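Local coordinates for Non-structural protein (Porcine reproductive and respiratory syndrome virus, PDB 3IFU) that is the zinc-binding leader protease of the viral polyprotein, a papain-like cysteine protease domain that probably also suppresses host interferon production, at residues A85-G90 with R124-Y129. Residues are numbered along the deposited sequence; the frame is centred on the assembly and turned at random.
Sequences ARMTSG and RGCRWY
The thiol of C126 presses against the side chain of M87, its SG lying 3.6 Å from M87 CB and 4.1 Å from the terminal methyl CE. C126 SG stands anti to its own carbonyl carbon (chi1 -65°), on a CB that already points at the helix end, while M87 bends at chi3 (-81°), which sets CE. A small, polarisable cysteine and a flexible methionine suit this buried spot, where L159 and V121 also pack on C126, and V140 on M87.

The other half is looser, and its R124 is partly exposed, although T88 is buried. R124, extended from CG to NE, crosses the T88 side chain at about a right angle, and its NH1 gives a weak, bent hydrogen bond to T88 O (3.1 Å, 135°). Arginine suits this margin because a guanidinium N-H can reach a backbone carbonyl there; R97 of helix 94-108 touches T88 as well and is a like-charged neighbour of R124. The contact thus packs the C-terminal end of helix 81-87 against the entry to strand 127-130, an outermost strand of the antiparallel sheet within this chain, the helix-on-sheet packing of a papain-like protease domain.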
ATOM      1  N   ALA A  85      -1.924   8.150   7.860  1.00 38.69           N
ATOM      2  CA  ALA A  85      -0.834   7.958   8.800  1.00 40.34           C
ATOM      3  C   ALA A  85       0.442   7.482   8.100  1.00 40.65           C
ATOM      4  O   ALA A  85       1.530   7.969   8.404  1.00 40.75           O
ATOM      5  CB  ALA A  85      -1.241   6.970   9.884  1.00 40.85           C
ATOM      6  N   ARG A  86       0.326   6.543   7.163  1.00 39.74           N
ATOM      7  CA  ARG A  86       1.521   6.052   6.485  1.00 42.45           C
ATOM      8  C   ARG A  86       2.214   7.087   5.619  1.00 42.17           C
ATOM      9  O   ARG A  86       3.438   7.179   5.623  1.00 42.96           O
ATOM     10  CB  ARG A  86       1.232   4.844   5.599  1.00 44.41           C
ATOM     11  CG  ARG A  86       2.522   4.127   5.198  1.00 47.45           C
ATOM     12  CD  ARG A  86       2.920   3.149   6.296  1.00 53.36           C
ATOM     13  NE  ARG A  86       4.334   3.145   6.685  1.00 56.29           N
ATOM     14  CZ  ARG A  86       5.005   4.206   7.124  1.00 56.05           C
ATOM     15  NH1 ARG A  86       4.410   5.386   7.219  1.00 56.94           N
ATOM     16  NH2 ARG A  86       6.261   4.076   7.528  1.00 54.72           N
ATOM     17  N   MET A  87       1.432   7.849   4.863  1.00 41.99           N
ATOM     18  CA  MET A  87       1.979   8.870   3.979  1.00 41.64           C
ATOM     19  C   MET A  87       2.466  10.081   4.753  1.00 42.25           C
ATOM     20  O   MET A  87       3.186  10.918   4.226  1.00 43.08           O
ATOM     21  CB  MET A  87       0.917   9.314   2.974  1.00 39.59           C
ATOM     22  CG  MET A  87       0.203   8.168   2.280  1.00 40.08           C
ATOM     23  SD  MET A  87      -0.868   8.685   0.924  1.00 40.05           S
ATOM     24  CE  MET A  87      -2.328   9.187   1.788  1.00 37.89           C
ATOM     25  N   THR A  88       2.090  10.151   6.020  1.00 45.20           N
ATOM     26  CA  THR A  88       2.435  11.284   6.865  1.00 47.19           C
ATOM     27  C   THR A  88       3.507  11.002   7.939  1.00 48.31           C
ATOM     28  O   THR A  88       3.798  11.849   8.783  1.00 47.59           O
ATOM     29  CB  THR A  88       1.113  11.858   7.485  1.00 46.59           C
ATOM     30  OG1 THR A  88       0.447  12.679   6.517  1.00 47.89           O
ATOM     31  CG2 THR A  88       1.373  12.677   8.673  1.00 50.06           C
ATOM     32  N   SER A  89       4.123   9.822   7.887  1.00 48.50           N
ATOM     33  CA  SER A  89       5.161   9.472   8.856  1.00 49.07           C
ATOM     34  C   SER A  89       6.311   8.703   8.212  1.00 50.86           C
ATOM     35  O   SER A  89       6.252   8.344   7.038  1.00 49.98           O
ATOM     36  CB  SER A  89       4.572   8.626   9.984  1.00 48.85           C
ATOM     37  OG  SER A  89       4.011   7.425   9.476  1.00 48.17           O
ATOM     38  N   GLY A  90       7.357   8.456   8.996  1.00 53.56           N
ATOM     39  CA  GLY A  90       8.505   7.712   8.508  1.00 55.47           C
ATOM     40  C   GLY A  90       8.550   6.341   9.156  1.00 58.53           C
ATOM     41  O   GLY A  90       7.555   5.895   9.729  1.00 58.03           O
ATOM     42  N   ARG A 124       3.069  17.785   4.969  1.00 54.52           N
ATOM     43  CA  ARG A 124       3.878  16.579   5.069  1.00 52.96           C
ATOM     44  C   ARG A 124       4.107  15.849   3.748  1.00 51.78           C
ATOM     45  O   ARG A 124       4.759  14.799   3.721  1.00 51.45           O
ATOM     46  CB  ARG A 124       3.281  15.632   6.115  1.00 54.05           C
ATOM     47  CG  ARG A 124       3.578  16.067   7.555  1.00 56.06           C
ATOM     48  CD  ARG A 124       2.607  15.444   8.535  1.00 58.10           C
ATOM     49  NE  ARG A 124       2.785  15.932   9.900  1.00 60.16           N
ATOM     50  CZ  ARG A 124       3.606  15.399  10.802  1.00 60.69           C
ATOM     51  NH1 ARG A 124       4.348  14.340  10.505  1.00 60.79           N
ATOM     52  NH2 ARG A 124       3.682  15.929  12.013  1.00 60.55           N
ATOM     53  N   GLY A 125       3.576  16.397   2.657  1.00 48.60           N
ATOM     54  CA  GLY A 125       3.802  15.778   1.363  1.00 48.93           C
ATOM     55  C   GLY A 125       2.644  15.180   0.582  1.00 49.46           C
ATOM     56  O   GLY A 125       2.847  14.701  -0.535  1.00 50.08           O
ATOM     57  N   CYS A 126       1.439  15.190   1.139  1.00 47.78           N
ATOM     58  CA  CYS A 126       0.304  14.626   0.417  1.00 47.64           C
ATOM     59  C   CYS A 126      -0.327  15.664  -0.506  1.00 47.25           C
ATOM     60  O   CYS A 126      -0.411  16.843  -0.170  1.00 46.85           O
ATOM     61  CB  CYS A 126      -0.754  14.086   1.391  1.00 47.32           C
ATOM     62  SG  CYS A 126      -0.229  12.688   2.412  1.00 45.62           S
ATOM     63  N   ARG A 127      -0.771  15.208  -1.671  1.00 46.77           N
ATOM     64  CA  ARG A 127      -1.396  16.075  -2.656  1.00 45.54           C
ATOM     65  C   ARG A 127      -2.574  15.328  -3.245  1.00 45.32           C
ATOM     66  O   ARG A 127      -2.536  14.104  -3.338  1.00 47.62           O
ATOM     67  CB  ARG A 127      -0.402  16.400  -3.773  1.00 46.09           C
ATOM     68  CG  ARG A 127       0.865  17.123  -3.311  1.00 47.96           C
ATOM     69  CD  ARG A 127       0.631  18.624  -3.099  1.00 47.95           C
ATOM     70  NE  ARG A 127       1.814  19.305  -2.565  1.00 46.69           N
ATOM     71  CZ  ARG A 127       2.242  19.216  -1.303  1.00 46.77           C
ATOM     72  NH1 ARG A 127       1.588  18.481  -0.415  1.00 43.11           N
ATOM     73  NH2 ARG A 127       3.339  19.860  -0.929  1.00 49.54           N
ATOM     74  N   TRP A 128      -3.627  16.053  -3.618  1.00 43.94           N
ATOM     75  CA  TRP A 128      -4.792  15.432  -4.243  1.00 42.19           C
ATOM     76  C   TRP A 128      -4.542  15.421  -5.744  1.00 42.96           C
ATOM     77  O   TRP A 128      -3.833  16.278  -6.264  1.00 42.71           O
ATOM     78  CB  TRP A 128      -6.076  16.218  -3.960  1.00 40.01           C
ATOM     79  CG  TRP A 128      -6.618  16.031  -2.580  1.00 39.82           C
ATOM     80  CD1 TRP A 128      -6.530  16.910  -1.537  1.00 37.94           C
ATOM     81  CD2 TRP A 128      -7.314  14.878  -2.078  1.00 37.45           C
ATOM     82  NE1 TRP A 128      -7.125  16.376  -0.416  1.00 39.67           N
ATOM     83  CE2 TRP A 128      -7.614  15.129  -0.719  1.00 38.02           C
ATOM     84  CE3 TRP A 128      -7.710  13.657  -2.644  1.00 33.96           C
ATOM     85  CZ2 TRP A 128      -8.293  14.202   0.086  1.00 36.33           C
ATOM     86  CZ3 TRP A 128      -8.387  12.733  -1.843  1.00 34.38           C
ATOM     87  CH2 TRP A 128      -8.669  13.013  -0.493  1.00 35.78           C
ATOM     88  N   TYR A 129      -5.112  14.448  -6.440  1.00 43.61           N
ATOM     89  CA  TYR A 129      -4.937  14.357  -7.880  1.00 46.27           C
ATOM     90  C   TYR A 129      -6.231  13.875  -8.499  1.00 49.10           C
ATOM     91  O   TYR A 129      -6.932  13.038  -7.918  1.00 51.95           O
ATOM     92  CB  TYR A 129      -3.836  13.361  -8.240  1.00 46.02           C
ATOM     93  CG  TYR A 129      -2.442  13.752  -7.810  1.00 48.02           C
ATOM     94  CD1 TYR A 129      -1.601  14.457  -8.666  1.00 47.53           C
ATOM     95  CD2 TYR A 129      -1.963  13.410  -6.547  1.00 46.82           C
ATOM     96  CE1 TYR A 129      -0.313  14.810  -8.277  1.00 48.03           C
ATOM     97  CE2 TYR A 129      -0.682  13.760  -6.145  1.00 48.15           C
ATOM     98  CZ  TYR A 129       0.142  14.459  -7.011  1.00 47.92           C
ATOM     99  OH  TYR A 129       1.414  14.807  -6.611  1.00 44.95           O
TER